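Local structure of hydrogenase maturation protease HycI (Thermococcus kodakarensis KOD1, 5ZBY) at residues A[4-8]-A[150-155]; A[16-20]-A[71-75]; A[81-85]-A[137-143]; A[89-93]-A[105-110]. The protein probably acts as an endopeptidase of hydrogenase maturation, trimming the C-terminal end of a [NiFe] hydrogenase subunit. All coordinates share one frame; numbering follows the deposited sequence.

Contact 1. Residues A[4-8]-A[150-155]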
# COMPACT_ATOMS: atom_id res chain seq x y z
N LEU A 4 -9.64 -0.50 -9.71
CA LEU A 4 -8.77 0.48 -9.08
C LEU A 4 -9.43 1.87 -9.10
O LEU A 4 -9.53 2.57 -8.06
CB LEU A 4 -7.43 0.52 -9.81
CG LEU A 4 -6.30 1.29 -9.12
CD1 LEU A 4 -5.98 0.68 -7.77
CD2 LEU A 4 -5.06 1.34 -10.01
N GLU A 5 -9.95 2.22 -10.27
CA GLU A 5 -10.56 3.52 -10.48
C GLU A 5 -11.73 3.65 -9.52
O GLU A 5 -11.96 4.67 -8.95
CB GLU A 5 -11.02 3.68 -11.94
CG GLU A 5 -9.95 4.05 -12.96
CD GLU A 5 -10.36 3.83 -14.42
OE1 GLU A 5 -11.39 3.21 -14.67
OE2 GLU A 5 -9.64 4.24 -15.34
N ASP A 6 -12.47 2.59 -9.35
CA ASP A 6 -13.58 2.56 -8.45
C ASP A 6 -13.14 2.84 -7.03
O ASP A 6 -13.84 3.53 -6.29
CB ASP A 6 -14.27 1.19 -8.50
CG ASP A 6 -15.04 0.95 -9.81
OD1 ASP A 6 -15.29 1.92 -10.56
OD2 ASP A 6 -15.40 -0.22 -10.08
N VAL A 7 -12.01 2.24 -6.65
CA VAL A 7 -11.46 2.47 -5.32
C VAL A 7 -11.29 3.98 -5.06
O VAL A 7 -11.60 4.46 -3.97
CB VAL A 7 -10.09 1.79 -5.11
CG1 VAL A 7 -9.55 2.11 -3.73
CG2 VAL A 7 -10.22 0.28 -5.28
N PHE A 8 -10.79 4.69 -6.07
CA PHE A 8 -10.45 6.11 -5.87
C PHE A 8 -11.62 7.05 -6.07
O PHE A 8 -11.57 8.20 -5.66
CB PHE A 8 -9.31 6.51 -6.79
CG PHE A 8 -7.99 5.97 -6.34
CD1 PHE A 8 -7.22 6.69 -5.47
CD2 PHE A 8 -7.58 4.71 -6.72
CE1 PHE A 8 -6.02 6.17 -4.99
CE2 PHE A 8 -6.37 4.21 -6.26
CZ PHE A 8 -5.60 4.97 -5.39
N LEU A 150 -0.46 3.45 -12.86
CA LEU A 150 -1.92 3.35 -12.87
C LEU A 150 -2.49 4.31 -11.84
O LEU A 150 -3.48 5.04 -12.10
CB LEU A 150 -2.37 1.91 -12.59
CG LEU A 150 -1.96 0.93 -13.71
CD1 LEU A 150 -2.01 -0.50 -13.23
CD2 LEU A 150 -2.87 1.14 -14.91
N ILE A 151 -1.87 4.33 -10.66
CA ILE A 151 -2.37 5.23 -9.61
C ILE A 151 -2.15 6.67 -10.01
O ILE A 151 -3.06 7.51 -9.82
CB ILE A 151 -1.72 4.94 -8.24
CG1 ILE A 151 -2.23 3.58 -7.74
CG2 ILE A 151 -2.04 6.09 -7.24
CD1 ILE A 151 -1.51 3.08 -6.50
N ALA A 152 -0.98 6.98 -10.56
CA ALA A 152 -0.71 8.40 -10.89
C ALA A 152 -1.66 8.91 -11.96
O ALA A 152 -2.07 10.07 -11.95
CB ALA A 152 0.71 8.62 -11.33
N GLU A 153 -2.00 8.03 -12.90
CA GLU A 153 -2.86 8.48 -13.99
C GLU A 153 -4.24 8.68 -13.44
O GLU A 153 -4.91 9.67 -13.77
CB GLU A 153 -2.87 7.48 -15.15
CG GLU A 153 -3.86 7.80 -16.24
CD GLU A 153 -3.30 8.78 -17.25
OE1 GLU A 153 -2.08 8.74 -17.51
OE2 GLU A 153 -4.08 9.60 -17.79
N ILE A 154 -4.69 7.86 -12.50
CA ILE A 154 -5.93 8.20 -11.83
C ILE A 154 -5.85 9.55 -11.08
O ILE A 154 -6.67 10.44 -11.28
CB ILE A 154 -6.35 7.11 -10.86
CG1 ILE A 154 -6.77 5.85 -11.61
CG2 ILE A 154 -7.46 7.61 -9.93
CD1 ILE A 154 -6.94 4.61 -10.74
N LEU A 155 -4.81 9.75 -10.30
CA LEU A 155 -4.71 10.93 -9.44
C LEU A 155 -4.51 12.26 -10.17
O LEU A 155 -5.00 13.30 -9.75
CB LEU A 155 -3.58 10.75 -8.45
CG LEU A 155 -3.74 9.70 -7.38
CD1 LEU A 155 -2.57 9.76 -6.45
CD2 LEU A 155 -5.03 9.83 -6.62
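The backbone bond from Leu155 N to Ile151 O, 2.9 Å long, holds two residues one helical turn apart, and both turn a methyl to the ring of Phe8. CD2 of Leu155 lies 4.0 Å from Phe8 CD1, while CG2 of Ile151 is near CZ; both approach the ring obliquely. Ile154 touches three residues of the short helix, and its two branches divide the work. With CG1 anti to the carbonyl carbon (chi1 -69°), that branch runs on to place CD1 3.7 Å from Leu4 CG and 3.8 Å from Glu5 CG. Its other branch, CG2, meets Phe8 CB at 3.8 Å, crossing that side chain at about a right angle. Leu4 extends the contact backwards along the longer helix, its CD2 reaching Leu150 CB at 3.8 Å. Glu5 contributes its aliphatic CG, whereas its carboxylate is turned to its own helix start, where OE1 accepts from Ser2 N. The helix axes stay 10.5 Å apart and are inclined by 46°, a separation filled by branched and aromatic side chains. Phe8 also rests on Ile14, Leu69 and Val71, and Leu155 on Ile14 and Ile16, joining the contact to the sheet. Across the two helices the grip is purely apolar, so shape and burial fix the N-terminal helix against helix 138-156.

Contact 2. Residues A[16-20]-A[71-75]; sequences ICGIG and VFVDA
Cys17 and Phe72 share nearly the same first torsion, each with SG or CG anti to its carbonyl carbon (chi1 -71° in both), and this lays the cysteine beside the phenyl ring. CB of Cys17 touches Phe72 CD2 at 3.5 Å, and the sulfur makes an oblique sulfur-aromatic contact, with SG 4.7 Å from the ring centroid. Ile19 comes to the same ring from farther along the chain, its CD1 3.7 Å from Phe72 CD2. On the other face of the sheet, Ile16 CG2 packs against Val73 CG2, against helices 29-40 and 138-156. Three backbone bonds join the neighbouring strands: Cys17 N to Val71 O is short and nearly straight at 2.8 Å, Val73 N reaches Cys17 O at 2.9 Å, and Ile19 N donates to Val73 O. Beyond the last of these, a water lies within hydrogen-bonding distance of Ile19 O and accepts from Ala75 N. The Asp74 side chain slants across that of Ile19, and its OD1 bonds O8 of a HEPES molecule, probably from the crystallisation liquor. Gly20, at backbone angles that call for glycine, follows in the loop and bonds Gly52. Strand 14-18 is also bonded to strand 46-50 on its other side, through Leu47 and Leu49, so this parallel pair belongs to the buried centre of the helix-flanked mixed sheet of the hydrogenase maturation proteases.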
# COMPACT_ATOMS: atom_id res chain seq x y z
N ILE A 16 -1.47 7.65 0.36
CA ILE A 16 -0.97 6.37 -0.12
C ILE A 16 0.27 6.02 0.68
O ILE A 16 1.18 6.83 0.79
CB ILE A 16 -0.67 6.43 -1.61
CG1 ILE A 16 -1.98 6.78 -2.36
CG2 ILE A 16 -0.18 5.05 -2.11
CD1 ILE A 16 -1.77 7.13 -3.77
N CYS A 17 0.26 4.84 1.27
CA CYS A 17 1.27 4.39 2.24
C CYS A 17 1.97 3.18 1.70
O CYS A 17 1.35 2.11 1.65
CB CYS A 17 0.60 3.99 3.55
SG CYS A 17 -0.00 5.42 4.44
N GLY A 18 3.25 3.30 1.33
CA GLY A 18 3.99 2.13 0.88
C GLY A 18 4.63 1.41 2.05
O GLY A 18 5.25 2.01 2.90
N ILE A 19 4.47 0.10 2.10
CA ILE A 19 4.98 -0.73 3.16
C ILE A 19 5.99 -1.66 2.54
O ILE A 19 5.74 -2.24 1.49
CB ILE A 19 3.85 -1.58 3.85
CG1 ILE A 19 2.80 -0.62 4.45
CG2 ILE A 19 4.41 -2.46 4.98
CD1 ILE A 19 1.58 -1.40 4.92
N GLY A 20 7.14 -1.84 3.18
CA GLY A 20 8.06 -2.86 2.67
C GLY A 20 9.47 -2.61 3.14
O GLY A 20 9.69 -1.80 4.04
N VAL A 71 -4.70 4.25 1.24
CA VAL A 71 -4.32 3.06 0.43
C VAL A 71 -2.99 2.55 0.92
O VAL A 71 -2.00 3.26 0.76
CB VAL A 71 -4.20 3.43 -1.03
CG1 VAL A 71 -3.84 2.24 -1.89
CG2 VAL A 71 -5.52 4.07 -1.53
N PHE A 72 -2.96 1.35 1.49
CA PHE A 72 -1.71 0.68 1.86
C PHE A 72 -1.26 -0.13 0.68
O PHE A 72 -2.10 -0.72 0.01
CB PHE A 72 -1.91 -0.21 3.09
CG PHE A 72 -2.12 0.60 4.34
CD1 PHE A 72 -3.37 0.75 4.89
CD2 PHE A 72 -1.04 1.26 4.93
CE1 PHE A 72 -3.56 1.55 6.06
CE2 PHE A 72 -1.24 2.07 6.07
CZ PHE A 72 -2.48 2.18 6.64
N VAL A 73 0.03 -0.13 0.38
CA VAL A 73 0.53 -0.90 -0.76
C VAL A 73 1.66 -1.79 -0.23
O VAL A 73 2.57 -1.30 0.43
CB VAL A 73 1.07 0.01 -1.88
CG1 VAL A 73 1.60 -0.81 -3.05
CG2 VAL A 73 0.01 1.06 -2.35
N ASP A 74 1.57 -3.10 -0.42
CA ASP A 74 2.55 -4.02 0.21
C ASP A 74 2.71 -5.28 -0.69
O ASP A 74 1.83 -5.63 -1.47
CB ASP A 74 2.05 -4.44 1.62
CG ASP A 74 3.15 -5.07 2.49
OD1 ASP A 74 4.34 -4.98 2.12
OD2 ASP A 74 2.80 -5.58 3.56
N ALA A 75 3.87 -5.92 -0.61
CA ALA A 75 3.98 -7.28 -1.08
C ALA A 75 3.22 -8.24 -0.16
O ALA A 75 3.53 -8.34 1.01
CB ALA A 75 5.47 -7.69 -1.13
O HOH W 1 6.44 -4.38 -0.09

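Contact 3. Residues A[81-85]-A[137-143]; sequences EIGEF and SELIKER
Ile82 and Leu139 point at each other tip to tip, with CG2 of the isoleucine 3.6 Å from CD2 of the leucine. Ile140 crosses the same isoleucine at a slant, its CD1 lying 4.0 Å from Ile82 CG1 and also close to Gly83 CA. The glycine is the third residue of a type II turn from Glu81 to Glu84; its positive phi (95°) is the conformation this place requires, and having no side chain it lets the helix come near. Arg143 packs beside it, its CG near Gly83 CA. Bent at both chi2 (-73°) and chi3, the arginine folds past Gly83 O, which sits 3.2 Å from CD, and its guanidinium swings round to the ring of Phe85. The two planes are 19° apart, with NH1 3.7 Å from CE2, yet the guanidinium meets the ring obliquely, not as a stack. Gly83 O lies above the middle of one face of that ring, while Arg143 O is at its edge. A water ties the two segments together: it donates to Gly83 O (2.7 Å) and accepts from Arg143 NH1 (2.6 Å), lying in the guanidinium plane. Glu142 holds the group in a side-on salt bridge; NH2 meets the syn lone pair of OE2 at 2.8 Å, and NE bonds OE1 from a tilted position. Ser137 OG caps the helix start by accepting from Ile140 N and also bonds Asp26. The guanidinium is therefore fixed in rotation by glutamate and water, and its positive charge is probably offset in part by Glu142.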
# COMPACT_ATOMS: atom_id res chain seq x y z
N GLU A 81 0.10 -16.11 -8.50
CA GLU A 81 1.33 -16.10 -9.26
C GLU A 81 2.14 -14.88 -8.89
O GLU A 81 1.58 -13.84 -8.57
CB GLU A 81 1.05 -16.10 -10.76
CG GLU A 81 -0.27 -16.75 -11.10
CD GLU A 81 -0.28 -17.42 -12.47
OE1 GLU A 81 0.38 -16.89 -13.40
OE2 GLU A 81 -0.94 -18.47 -12.60
N ILE A 82 3.46 -15.00 -8.92
CA ILE A 82 4.28 -13.80 -8.63
C ILE A 82 3.86 -12.62 -9.47
O ILE A 82 3.65 -12.74 -10.67
CB ILE A 82 5.80 -14.01 -8.85
CG1 ILE A 82 6.49 -12.66 -8.74
CG2 ILE A 82 6.04 -14.58 -10.23
CD1 ILE A 82 7.94 -12.66 -8.53
N GLY A 83 3.67 -11.46 -8.84
CA GLY A 83 3.39 -10.28 -9.63
C GLY A 83 1.91 -10.02 -9.76
O GLY A 83 1.49 -8.95 -10.24
N GLU A 84 1.10 -10.98 -9.34
CA GLU A 84 -0.34 -10.83 -9.42
C GLU A 84 -0.76 -9.82 -8.36
O GLU A 84 -0.21 -9.81 -7.25
CB GLU A 84 -1.02 -12.16 -9.19
CG GLU A 84 -2.52 -12.16 -9.25
CD GLU A 84 -3.10 -13.58 -9.15
OE1 GLU A 84 -2.33 -14.59 -9.17
OE2 GLU A 84 -4.33 -13.69 -8.99
N PHE A 85 -1.77 -9.01 -8.67
CA PHE A 85 -2.28 -8.04 -7.71
C PHE A 85 -3.50 -8.54 -6.94
O PHE A 85 -4.30 -9.36 -7.44
CB PHE A 85 -2.65 -6.76 -8.44
CG PHE A 85 -1.51 -6.03 -9.03
CD1 PHE A 85 -0.41 -5.68 -8.25
CD2 PHE A 85 -1.56 -5.59 -10.34
CE1 PHE A 85 0.65 -4.97 -8.78
CE2 PHE A 85 -0.51 -4.86 -10.89
CZ PHE A 85 0.61 -4.53 -10.10
N SER A 137 13.13 -8.61 -7.67
CA SER A 137 13.14 -9.18 -8.99
C SER A 137 12.77 -8.15 -10.02
O SER A 137 12.18 -7.18 -9.71
CB SER A 137 12.17 -10.36 -9.04
OG SER A 137 10.84 -9.97 -8.94
N GLU A 138 13.21 -8.37 -11.25
CA GLU A 138 12.85 -7.52 -12.37
C GLU A 138 11.35 -7.41 -12.48
O GLU A 138 10.82 -6.32 -12.70
CB GLU A 138 13.41 -8.11 -13.67
CG GLU A 138 14.90 -8.30 -13.62
CD GLU A 138 15.62 -6.97 -13.47
OE1 GLU A 138 15.22 -6.01 -14.16
OE2 GLU A 138 16.56 -6.88 -12.65
N LEU A 139 10.68 -8.54 -12.29
CA LEU A 139 9.22 -8.59 -12.43
C LEU A 139 8.54 -7.68 -11.39
O LEU A 139 7.70 -6.89 -11.75
CB LEU A 139 8.72 -10.04 -12.28
CG LEU A 139 7.20 -10.22 -12.26
CD1 LEU A 139 6.56 -9.56 -13.44
CD2 LEU A 139 6.93 -11.75 -12.28
N ILE A 140 8.94 -7.78 -10.15
CA ILE A 140 8.38 -6.94 -9.11
C ILE A 140 8.69 -5.47 -9.35
O ILE A 140 7.88 -4.66 -9.06
CB ILE A 140 8.81 -7.40 -7.71
CG1 ILE A 140 8.10 -8.68 -7.32
CG2 ILE A 140 8.61 -6.35 -6.64
CD1 ILE A 140 6.68 -8.79 -7.73
N LYS A 141 9.88 -5.16 -9.82
CA LYS A 141 10.16 -3.76 -10.17
C LYS A 141 9.22 -3.28 -11.24
O LYS A 141 8.71 -2.13 -11.17
CB LYS A 141 11.60 -3.56 -10.63
CG LYS A 141 12.62 -3.77 -9.54
CD LYS A 141 14.04 -3.62 -10.08
CE LYS A 141 14.74 -4.94 -10.22
NZ LYS A 141 16.17 -4.72 -10.57
N GLU A 142 8.97 -4.12 -12.22
CA GLU A 142 8.09 -3.73 -13.32
C GLU A 142 6.65 -3.55 -12.81
O GLU A 142 5.93 -2.65 -13.24
CB GLU A 142 8.18 -4.74 -14.48
CG GLU A 142 7.27 -4.42 -15.65
CD GLU A 142 5.90 -5.05 -15.53
OE1 GLU A 142 5.82 -6.17 -14.98
OE2 GLU A 142 4.91 -4.41 -15.97
N ARG A 143 6.23 -4.42 -11.89
CA ARG A 143 4.88 -4.39 -11.34
C ARG A 143 4.73 -3.12 -10.48
O ARG A 143 3.68 -2.49 -10.48
CB ARG A 143 4.57 -5.66 -10.52
CG ARG A 143 4.41 -6.96 -11.37
CD ARG A 143 3.08 -6.98 -12.15
NE ARG A 143 3.19 -6.18 -13.36
CZ ARG A 143 2.18 -5.94 -14.19
NH1 ARG A 143 0.98 -6.45 -13.93
NH2 ARG A 143 2.36 -5.18 -15.26
O HOH W 2 -0.07 -8.19 -12.33

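Contact 4. Residues A[89-93]-A[105-110]; sequences DPLKT and LRIVAS
A type I turn from Asp89 to Lys92, joined to an Asx turn, sets Pro90 and Leu91 against the first turns of helix 105-116. Asp89 OD1 accepts from Leu91 N at 3.0 Å, above the carboxylate plane, and so braces the bend. Pro90 faces the helix with its ring: CG lies 4.0 Å from Ala109 CB, and CB is near Leu105 CD2. Its carbonyl oxygen receives a CA-H...O contact from Arg106 CA at 3.2 Å. These residues link strand 85-88, an outer member of the sheet, to the helix that precedes strand 119-125; Pro90 and Ala109 both rest on Ile120 of that strand. Leu91 starts away from the helix, yet its CD2 swings back to within 3.5 Å of Ser110 OG. That hydroxyl donates to Arg106 O at 2.7 Å, and Ser110 N bonds the same oxygen from the opposite face of its plane. Arg106 leaves the backbone extended and then bends at chi3 (69°), running its CD along Leu91 O, 3.4 Å away. Thr93 CG2 lies over the centre of one guanidinium face, 3.9 Å above its plane, and Ile107 CD1 lies toward the rim of the other.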
# COMPACT_ATOMS: atom_id res chain seq x y z
N ASP A 89 -9.69 -5.59 1.74
CA ASP A 89 -10.17 -4.77 2.86
C ASP A 89 -9.39 -5.14 4.11
O ASP A 89 -9.59 -6.21 4.72
CB ASP A 89 -11.67 -4.99 3.07
CG ASP A 89 -12.23 -4.25 4.28
OD1 ASP A 89 -11.50 -3.47 4.93
OD2 ASP A 89 -13.44 -4.44 4.58
N PRO A 90 -8.45 -4.27 4.51
CA PRO A 90 -7.57 -4.67 5.60
C PRO A 90 -8.24 -4.64 6.96
O PRO A 90 -7.65 -5.12 7.91
CB PRO A 90 -6.41 -3.65 5.50
CG PRO A 90 -7.09 -2.43 5.01
CD PRO A 90 -8.14 -2.91 4.01
N LEU A 91 -9.46 -4.10 7.03
CA LEU A 91 -10.23 -4.10 8.27
C LEU A 91 -10.77 -5.48 8.59
O LEU A 91 -11.05 -5.77 9.75
CB LEU A 91 -11.40 -3.14 8.18
CG LEU A 91 -11.04 -1.66 7.98
CD1 LEU A 91 -12.27 -0.87 7.59
CD2 LEU A 91 -10.51 -1.18 9.28
N LYS A 92 -10.90 -6.33 7.57
CA LYS A 92 -11.61 -7.61 7.76
C LYS A 92 -10.79 -8.59 8.59
O LYS A 92 -9.60 -8.81 8.33
CB LYS A 92 -11.96 -8.21 6.40
CG LYS A 92 -13.42 -8.59 6.26
CD LYS A 92 -13.63 -9.57 5.12
CE LYS A 92 -15.10 -9.74 4.80
NZ LYS A 92 -15.32 -10.45 3.51
N THR A 93 -11.43 -9.19 9.61
CA THR A 93 -10.83 -10.21 10.45
C THR A 93 -10.77 -11.55 9.69
O THR A 93 -11.78 -11.98 9.13
CB THR A 93 -11.64 -10.36 11.75
OG1 THR A 93 -11.98 -9.04 12.22
CG2 THR A 93 -10.82 -11.00 12.76
N LEU A 105 -1.83 -5.13 10.24
CA LEU A 105 -2.31 -3.99 9.52
C LEU A 105 -3.77 -3.75 9.86
O LEU A 105 -4.23 -2.65 9.84
CB LEU A 105 -2.07 -4.18 8.04
CG LEU A 105 -2.43 -3.00 7.16
CD1 LEU A 105 -1.61 -1.79 7.49
CD2 LEU A 105 -2.35 -3.31 5.68
N ARG A 106 -4.51 -4.81 10.13
CA ARG A 106 -5.90 -4.63 10.55
C ARG A 106 -6.07 -3.67 11.72
O ARG A 106 -7.02 -2.87 11.77
CB ARG A 106 -6.52 -5.99 10.93
CG ARG A 106 -7.99 -5.89 11.36
CD ARG A 106 -8.63 -7.32 11.54
NE ARG A 106 -8.05 -7.98 12.69
CZ ARG A 106 -8.58 -8.01 13.92
NH1 ARG A 106 -9.75 -7.42 14.19
NH2 ARG A 106 -7.93 -8.64 14.88
N ILE A 107 -5.20 -3.77 12.70
CA ILE A 107 -5.24 -2.89 13.85
C ILE A 107 -4.93 -1.45 13.49
O ILE A 107 -5.64 -0.56 13.85
CB ILE A 107 -4.22 -3.31 14.90
CG1 ILE A 107 -4.40 -4.77 15.31
CG2 ILE A 107 -4.29 -2.40 16.10
CD1 ILE A 107 -5.79 -5.14 15.71
N VAL A 108 -3.89 -1.27 12.70
CA VAL A 108 -3.53 0.07 12.19
C VAL A 108 -4.69 0.70 11.43
O VAL A 108 -5.08 1.83 11.70
CB VAL A 108 -2.27 -0.00 11.31
CG1 VAL A 108 -1.97 1.38 10.71
CG2 VAL A 108 -1.09 -0.49 12.14
N ALA A 109 -5.23 -0.03 10.45
CA ALA A 109 -6.32 0.43 9.62
C ALA A 109 -7.59 0.74 10.41
O ALA A 109 -8.28 1.71 10.12
CB ALA A 109 -6.62 -0.66 8.51
N SER A 110 -7.91 -0.11 11.40
CA SER A 110 -9.09 0.12 12.25
C SER A 110 -8.94 1.40 13.07
O SER A 110 -9.89 2.17 13.21
CB SER A 110 -9.32 -1.06 13.20
OG SER A 110 -9.55 -2.27 12.46

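How the contacts relate
Contact 2 forms the middle of the chain, its centre about 2 Å from that of the whole molecule, and it touches two of the others. Toward contact 1, Ile151 CG2 and Ile16 CD1 meet at 3.6 Å; toward contact 4, on the other face of the sheet, Leu105 CD1 lies 4.0 Å from Phe72 CG. Contacts 1 and 3 do not touch but use different parts of helix 138-156, with centres about 19 Å apart. Contacts 3 and 4 lie on opposite sides of the chain's centre. Bound HEPES is hydrogen-bonded to Asp74 OD1 and to Leu105 N, which places contacts 2 and 4 beside the same ligand-binding region, whereas the side chain of Ile140 of contact 3 is about 11 Å from it.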